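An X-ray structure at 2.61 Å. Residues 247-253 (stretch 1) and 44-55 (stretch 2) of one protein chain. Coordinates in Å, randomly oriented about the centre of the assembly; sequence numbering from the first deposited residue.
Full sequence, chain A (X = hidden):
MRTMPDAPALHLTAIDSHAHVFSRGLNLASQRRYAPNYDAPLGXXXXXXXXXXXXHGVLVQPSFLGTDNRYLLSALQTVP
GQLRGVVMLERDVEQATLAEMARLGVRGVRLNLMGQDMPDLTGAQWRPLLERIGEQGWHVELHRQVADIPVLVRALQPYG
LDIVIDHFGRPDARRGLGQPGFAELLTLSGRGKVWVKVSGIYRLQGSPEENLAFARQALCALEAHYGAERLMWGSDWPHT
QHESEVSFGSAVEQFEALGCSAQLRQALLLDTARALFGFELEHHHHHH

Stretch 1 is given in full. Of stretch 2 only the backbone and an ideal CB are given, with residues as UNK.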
ATOM      1  N   SER A 247      10.667   8.688 -10.017  1.00 14.18           N
ATOM      2  CA  SER A 247      11.784   8.020  -9.343  1.00 11.57           C
ATOM      3  C   SER A 247      11.587   8.228  -7.843  1.00  8.94           C
ATOM      4  O   SER A 247      10.804   9.077  -7.421  1.00  4.87           O
ATOM      5  CB  SER A 247      13.119   8.640  -9.755  1.00 13.88           C
ATOM      6  OG  SER A 247      13.247   9.967  -9.253  1.00 14.07           O
ATOM      7  N   PHE A 248      12.291   7.447  -7.037  1.00  8.01           N
ATOM      8  CA  PHE A 248      12.169   7.577  -5.594  1.00  7.58           C
ATOM      9  C   PHE A 248      12.335   9.046  -5.193  1.00  7.30           C
ATOM     10  O   PHE A 248      11.551   9.583  -4.406  1.00  8.95           O
ATOM     11  CB  PHE A 248      13.227   6.720  -4.896  1.00  8.77           C
ATOM     12  CG  PHE A 248      12.778   6.189  -3.563  1.00  7.36           C
ATOM     13  CD1 PHE A 248      12.386   4.862  -3.414  1.00  6.02           C
ATOM     14  CD2 PHE A 248      12.701   7.038  -2.470  1.00  5.85           C
ATOM     15  CE1 PHE A 248      11.912   4.409  -2.194  1.00  8.49           C
ATOM     16  CE2 PHE A 248      12.231   6.596  -1.255  1.00  7.01           C
ATOM     17  CZ  PHE A 248      11.838   5.285  -1.104  1.00  6.93           C
ATOM     18  N   GLY A 249      13.350   9.703  -5.738  1.00  6.46           N
ATOM     19  CA  GLY A 249      13.545  11.105  -5.422  1.00  7.27           C
ATOM     20  C   GLY A 249      12.402  12.013  -5.847  1.00  9.06           C
ATOM     21  O   GLY A 249      11.991  12.884  -5.077  1.00  9.72           O
ATOM     22  N   SER A 250      11.885  11.832  -7.068  1.00 10.87           N
ATOM     23  CA  SER A 250      10.788  12.669  -7.551  1.00  9.80           C
ATOM     24  C   SER A 250       9.540  12.394  -6.724  1.00 12.25           C
ATOM     25  O   SER A 250       8.655  13.239  -6.634  1.00 14.78           O
ATOM     26  CB  SER A 250      10.495  12.411  -9.030  1.00 10.94           C
ATOM     27  OG  SER A 250       9.669  11.284  -9.252  1.00 10.74           O
ATOM     28  N   ALA A 251       9.471  11.218  -6.103  1.00 12.20           N
ATOM     29  CA  ALA A 251       8.328  10.884  -5.273  1.00 11.18           C
ATOM     30  C   ALA A 251       8.437  11.618  -3.929  1.00 12.69           C
ATOM     31  O   ALA A 251       7.447  12.161  -3.435  1.00 11.98           O
ATOM     32  CB  ALA A 251       8.268   9.383  -5.064  1.00 12.29           C
ATOM     33  N   VAL A 252       9.635  11.638  -3.340  1.00 13.30           N
ATOM     34  CA  VAL A 252       9.859  12.325  -2.054  1.00 13.15           C
ATOM     35  C   VAL A 252       9.630  13.839  -2.230  1.00 13.95           C
ATOM     36  O   VAL A 252       9.001  14.501  -1.406  1.00 11.36           O
ATOM     37  CB  VAL A 252      11.311  12.074  -1.542  1.00 12.17           C
ATOM     38  CG1 VAL A 252      11.517  12.737  -0.197  1.00 11.21           C
ATOM     39  CG2 VAL A 252      11.577  10.584  -1.456  1.00 12.45           C
ATOM     40  N   GLU A 253      10.157  14.364  -3.331  1.00 15.98           N
ATOM     41  CA  GLU A 253      10.019  15.768  -3.694  1.00 18.12           C
ATOM     42  C   GLU A 253       8.548  16.176  -3.755  1.00 18.71           C
ATOM     43  O   GLU A 253       8.207  17.316  -3.444  1.00 18.13           O
ATOM     44  CB  GLU A 253      10.678  16.004  -5.045  1.00 19.99           C
ATOM     45  CG  GLU A 253      12.209  15.951  -5.006  1.00 23.18           C
ATOM     46  CD  GLU A 253      12.847  16.191  -6.368  1.00 24.80           C
ATOM     47  OE1 GLU A 253      12.185  16.810  -7.239  1.00 25.08           O
ATOM     48  OE2 GLU A 253      14.015  15.769  -6.560  1.00 25.00           O
ATOM     49  N   UNK A  44      18.593  -2.515  -5.016  1.00 19.95           N
ATOM     50  CA  UNK A  44      18.286  -1.197  -5.539  1.00 20.40           C
ATOM     51  C   UNK A  44      17.338  -0.451  -4.622  1.00 20.21           C
ATOM     52  O   UNK A  44      17.570   0.710  -4.292  1.00 23.52           O
ATOM     53  CB  UNK A  44      17.686  -1.306  -6.942  1.00 20.40           C
ATOM     54  N   UNK A  45      16.265  -1.116  -4.214  1.00 19.19           N
ATOM     55  CA  UNK A  45      15.276  -0.504  -3.334  1.00 16.80           C
ATOM     56  C   UNK A  45      15.896  -0.062  -2.016  1.00 15.57           C
ATOM     57  O   UNK A  45      15.647   1.045  -1.540  1.00 16.83           O
ATOM     58  CB  UNK A  45      14.128  -1.480  -3.069  1.00 16.80           C
ATOM     59  N   UNK A  46      16.695  -0.944  -1.427  1.00 13.89           N
ATOM     60  CA  UNK A  46      17.358  -0.647  -0.180  1.00 12.40           C
ATOM     61  C   UNK A  46      18.250   0.567  -0.374  1.00 13.31           C
ATOM     62  O   UNK A  46      18.353   1.414   0.508  1.00 15.05           O
ATOM     63  CB  UNK A  46      18.163  -1.850   0.315  1.00 12.40           C
ATOM     64  N   UNK A  47      18.881   0.661  -1.539  1.00 13.49           N
ATOM     65  CA  UNK A  47      19.750   1.798  -1.812  1.00 14.19           C
ATOM     66  C   UNK A  47      18.966   3.096  -1.897  1.00 14.42           C
ATOM     67  O   UNK A  47      19.303   4.092  -1.258  1.00 16.41           O
ATOM     68  CB  UNK A  47      20.525   1.572  -3.111  1.00 14.19           C
ATOM     69  N   UNK A  48      17.918   3.081  -2.707  1.00 13.68           N
ATOM     70  CA  UNK A  48      17.053   4.220  -2.868  1.00 13.12           C
ATOM     71  C   UNK A  48      16.475   4.646  -1.533  1.00 13.48           C
ATOM     72  O   UNK A  48      16.207   5.824  -1.334  1.00 14.84           O
ATOM     73  CB  UNK A  48      15.934   3.906  -3.863  1.00 13.12           C
ATOM     74  N   UNK A  49      16.256   3.685  -0.628  1.00 14.01           N
ATOM     75  CA  UNK A  49      15.708   3.996   0.700  1.00 12.97           C
ATOM     76  C   UNK A  49      16.704   4.805   1.535  1.00 13.66           C
ATOM     77  O   UNK A  49      16.385   5.911   1.965  1.00 13.75           O
ATOM     78  CB  UNK A  49      15.336   2.707   1.436  1.00 12.97           C
ATOM     79  N   UNK A  50      17.905   4.267   1.761  1.00 15.26           N
ATOM     80  CA  UNK A  50      18.876   4.970   2.591  1.00 18.42           C
ATOM     81  C   UNK A  50      19.283   6.269   1.975  1.00 18.36           C
ATOM     82  O   UNK A  50      19.592   7.229   2.684  1.00 20.08           O
ATOM     83  CB  UNK A  50      20.114   4.104   2.832  1.00 18.42           C
ATOM     84  N   UNK A  51      19.250   6.307   0.651  1.00 17.21           N
ATOM     85  CA  UNK A  51      19.635   7.494  -0.070  1.00 16.31           C
ATOM     86  C   UNK A  51      18.670   8.633   0.171  1.00 15.27           C
ATOM     87  O   UNK A  51      19.029   9.791  -0.026  1.00 15.45           O
ATOM     88  CB  UNK A  51      19.732   7.194  -1.567  1.00 16.31           C
ATOM     89  N   UNK A  52      17.450   8.325   0.605  1.00 14.13           N
ATOM     90  CA  UNK A  52      16.475   9.393   0.852  1.00 13.88           C
ATOM     91  C   UNK A  52      15.988   9.493   2.292  1.00 13.38           C
ATOM     92  O   UNK A  52      14.979  10.136   2.572  1.00 14.74           O
ATOM     93  CB  UNK A  52      15.264   9.191  -0.061  1.00 13.88           C
ATOM     94  N   UNK A  53      16.717   8.880   3.210  1.00 13.31           N
ATOM     95  CA  UNK A  53      16.294   8.920   4.591  1.00 13.47           C
ATOM     96  C   UNK A  53      15.756   7.574   5.027  1.00 14.04           C
ATOM     97  O   UNK A  53      16.477   6.780   5.617  1.00 18.42           O
ATOM     98  CB  UNK A  53      15.239  10.009   4.798  1.00 13.47           C
ATOM     99  N   UNK A  54      14.491   7.310   4.724  1.00 12.76           N
ATOM    100  CA  UNK A  54      13.821   6.054   5.090  1.00  9.13           C
ATOM    101  C   UNK A  54      14.752   4.886   5.380  1.00  9.18           C
ATOM    102  O   UNK A  54      15.656   4.597   4.612  1.00 10.42           O
ATOM    103  CB  UNK A  54      12.867   5.646   3.965  1.00  9.13           C
ATOM    104  N   UNK A  55      14.491   4.194   6.482  1.00 10.43           N
ATOM    105  CA  UNK A  55      15.308   3.070   6.926  1.00 10.53           C
ATOM    106  C   UNK A  55      14.579   1.726   6.880  1.00 13.13           C
ATOM    107  O   UNK A  55      15.206   0.668   6.818  1.00 14.18           O
ATOM    108  CB  UNK A  55      15.799   3.331   8.351  1.00 10.53           C
TER

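Stretch 1 enters a helix at F248, whose large ring is what it chiefly offers its neighbour, with G249 and V252 beside it. The two helices run at 38° to each other, and no hydrogen bond joins the stretches, so fit and apolar contact govern the five positions that touch stretch 1.

Position 44 lies in a helix, out of reach of stretch 1, and tolerates almost any helix former; it is D44. At position 45 CA-to-CB points sideways, so a short side chain would miss F248, while a long apolar or aromatic one could bend back to it. The residue is Y45; its CE1 lies 3.8 Å from F248 CE1, at the edge of that ring. Position 46 is out of reach and takes most helix-forming chains; it is L46. Position 47 is also out of reach, but a CB there would sit 3.3 Å from the O of residue 44, somewhat crowded, so a small residue suits; it is G47.

Position 48 points toward stretch 1, its ideal CB 3.7 Å from F248 CD1. Leucine, methionine or a flexible polar chain with an aliphatic stem would suit. It is Q48, with NE2 3.1 Å from F248 CB, a tight approach rather than a hydrogen bond; its backbone O lies over one face of the F248 ring.

From position 49 CA-to-CB points away, yet the ideal CB is 5.0 Å from F248 CZ, so a branched apolar chain could still reach the ring tip. L49 does so, with CD2 3.7 Å from F248 CZ. Positions 50 and 51 make no contact, which leaves polar, charged or small chains all possible; they are R50 and A51.

Position 52 points toward stretch 1, its ideal CB 4.1 Å from F248 CD2 and 4.2 Å from V252 CG2. A flat ring or a medium apolar chain would suit. H52 lays one face of its ring over F248 CD2, which is 3.9 Å from H52 CG, while H52 NE2 approaches G249 CA to 3.3 Å. A CB on G249 would come within 3.2 Å of H52 NE2, so the glycine gives the ring room. H52 ND1 donates to Q48 O at 2.7 Å, which helps fix the ring.

Position 53 has phi 107° and psi -83°, where a CB would jam against the preceding carbonyl O; the backbone alone asks for glycine, and G53 it is.

Position 54 points toward stretch 1, its ideal CB 5.2 Å from F248 CZ, leaving space for a large apolar or aromatic chain. F54 fills it: the edge of F248 meets its face in an offset edge-to-face pair, and F54 CE1 packs 3.9 Å from V252 CG2. Position 55 is out of reach and stretch 1 does not choose its residue; it is S55.

Stretch 2, residues 44-55: DYLGQLRAHGFS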
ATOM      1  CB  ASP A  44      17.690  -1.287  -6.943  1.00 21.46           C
ATOM      2  CG  ASP A  44      18.698  -1.751  -7.985  1.00 22.24           C
ATOM      3  OD1 ASP A  44      18.371  -1.653  -9.191  1.00 23.94           O
ATOM      4  OD2 ASP A  44      19.801  -2.221  -7.607  1.00 20.89           O
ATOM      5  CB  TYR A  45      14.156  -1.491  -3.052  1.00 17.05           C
ATOM      6  CG  TYR A  45      13.160  -0.965  -2.061  1.00 15.07           C
ATOM      7  CD1 TYR A  45      12.504   0.239  -2.284  1.00 14.08           C
ATOM      8  CD2 TYR A  45      12.871  -1.670  -0.897  1.00 15.18           C
ATOM      9  CE1 TYR A  45      11.581   0.727  -1.364  1.00 14.88           C
ATOM     10  CE2 TYR A  45      11.952  -1.194   0.017  1.00 13.77           C
ATOM     11  CZ  TYR A  45      11.317  -0.003  -0.221  1.00 12.61           C
ATOM     12  OH  TYR A  45      10.407   0.466   0.674  1.00 16.23           O
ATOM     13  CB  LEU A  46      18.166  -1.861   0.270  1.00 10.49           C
ATOM     14  CG  LEU A  46      17.507  -2.742   1.336  1.00  8.24           C
ATOM     15  CD1 LEU A  46      16.027  -2.824   1.097  1.00  5.68           C
ATOM     16  CD2 LEU A  46      18.144  -4.118   1.333  1.00  6.18           C
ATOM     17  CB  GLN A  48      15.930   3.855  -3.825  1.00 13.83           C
ATOM     18  CG  GLN A  48      16.400   3.691  -5.235  1.00 16.89           C
ATOM     19  CD  GLN A  48      16.944   5.000  -5.789  1.00 17.97           C
ATOM     20  OE1 GLN A  48      18.153   5.161  -5.994  1.00 17.26           O
ATOM     21  NE2 GLN A  48      16.042   5.951  -6.027  1.00 20.56           N
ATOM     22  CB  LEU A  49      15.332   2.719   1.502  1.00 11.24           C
ATOM     23  CG  LEU A  49      14.030   1.916   1.363  1.00  9.19           C
ATOM     24  CD1 LEU A  49      14.024   0.829   2.404  1.00  6.96           C
ATOM     25  CD2 LEU A  49      12.812   2.797   1.527  1.00  6.75           C
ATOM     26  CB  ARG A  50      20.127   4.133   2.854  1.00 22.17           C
ATOM     27  CG  ARG A  50      20.749   3.493   1.636  1.00 26.83           C
ATOM     28  CD  ARG A  50      22.197   3.095   1.918  1.00 31.43           C
ATOM     29  NE  ARG A  50      22.403   2.549   3.260  1.00 36.64           N
ATOM     30  CZ  ARG A  50      21.969   1.357   3.674  1.00 40.82           C
ATOM     31  NH1 ARG A  50      21.288   0.564   2.846  1.00 41.60           N
ATOM     32  NH2 ARG A  50      22.227   0.947   4.920  1.00 40.64           N
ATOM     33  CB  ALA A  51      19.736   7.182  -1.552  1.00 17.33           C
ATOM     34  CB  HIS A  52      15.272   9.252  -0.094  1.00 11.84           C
ATOM     35  CG  HIS A  52      15.638   9.352  -1.542  1.00 12.61           C
ATOM     36  ND1 HIS A  52      16.362   8.377  -2.191  1.00 12.36           N
ATOM     37  CD2 HIS A  52      15.440  10.336  -2.451  1.00 12.67           C
ATOM     38  CE1 HIS A  52      16.599   8.756  -3.432  1.00 13.08           C
ATOM     39  NE2 HIS A  52      16.051   9.943  -3.616  1.00 12.62           N
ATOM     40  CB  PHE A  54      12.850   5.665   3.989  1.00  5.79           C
ATOM     41  CG  PHE A  54      12.096   6.821   3.442  1.00  4.47           C
ATOM     42  CD1 PHE A  54      12.641   7.608   2.439  1.00  6.18           C
ATOM     43  CD2 PHE A  54      10.870   7.172   3.976  1.00  2.49           C
ATOM     44  CE1 PHE A  54      11.966   8.737   1.973  1.00  8.71           C
ATOM     45  CE2 PHE A  54      10.190   8.287   3.524  1.00  5.62           C
ATOM     46  CZ  PHE A  54      10.738   9.079   2.519  1.00  7.54           C
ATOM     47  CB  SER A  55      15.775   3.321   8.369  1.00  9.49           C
ATOM     48  OG  SER A  55      14.670   3.587   9.242  1.00  2.95           O
TER
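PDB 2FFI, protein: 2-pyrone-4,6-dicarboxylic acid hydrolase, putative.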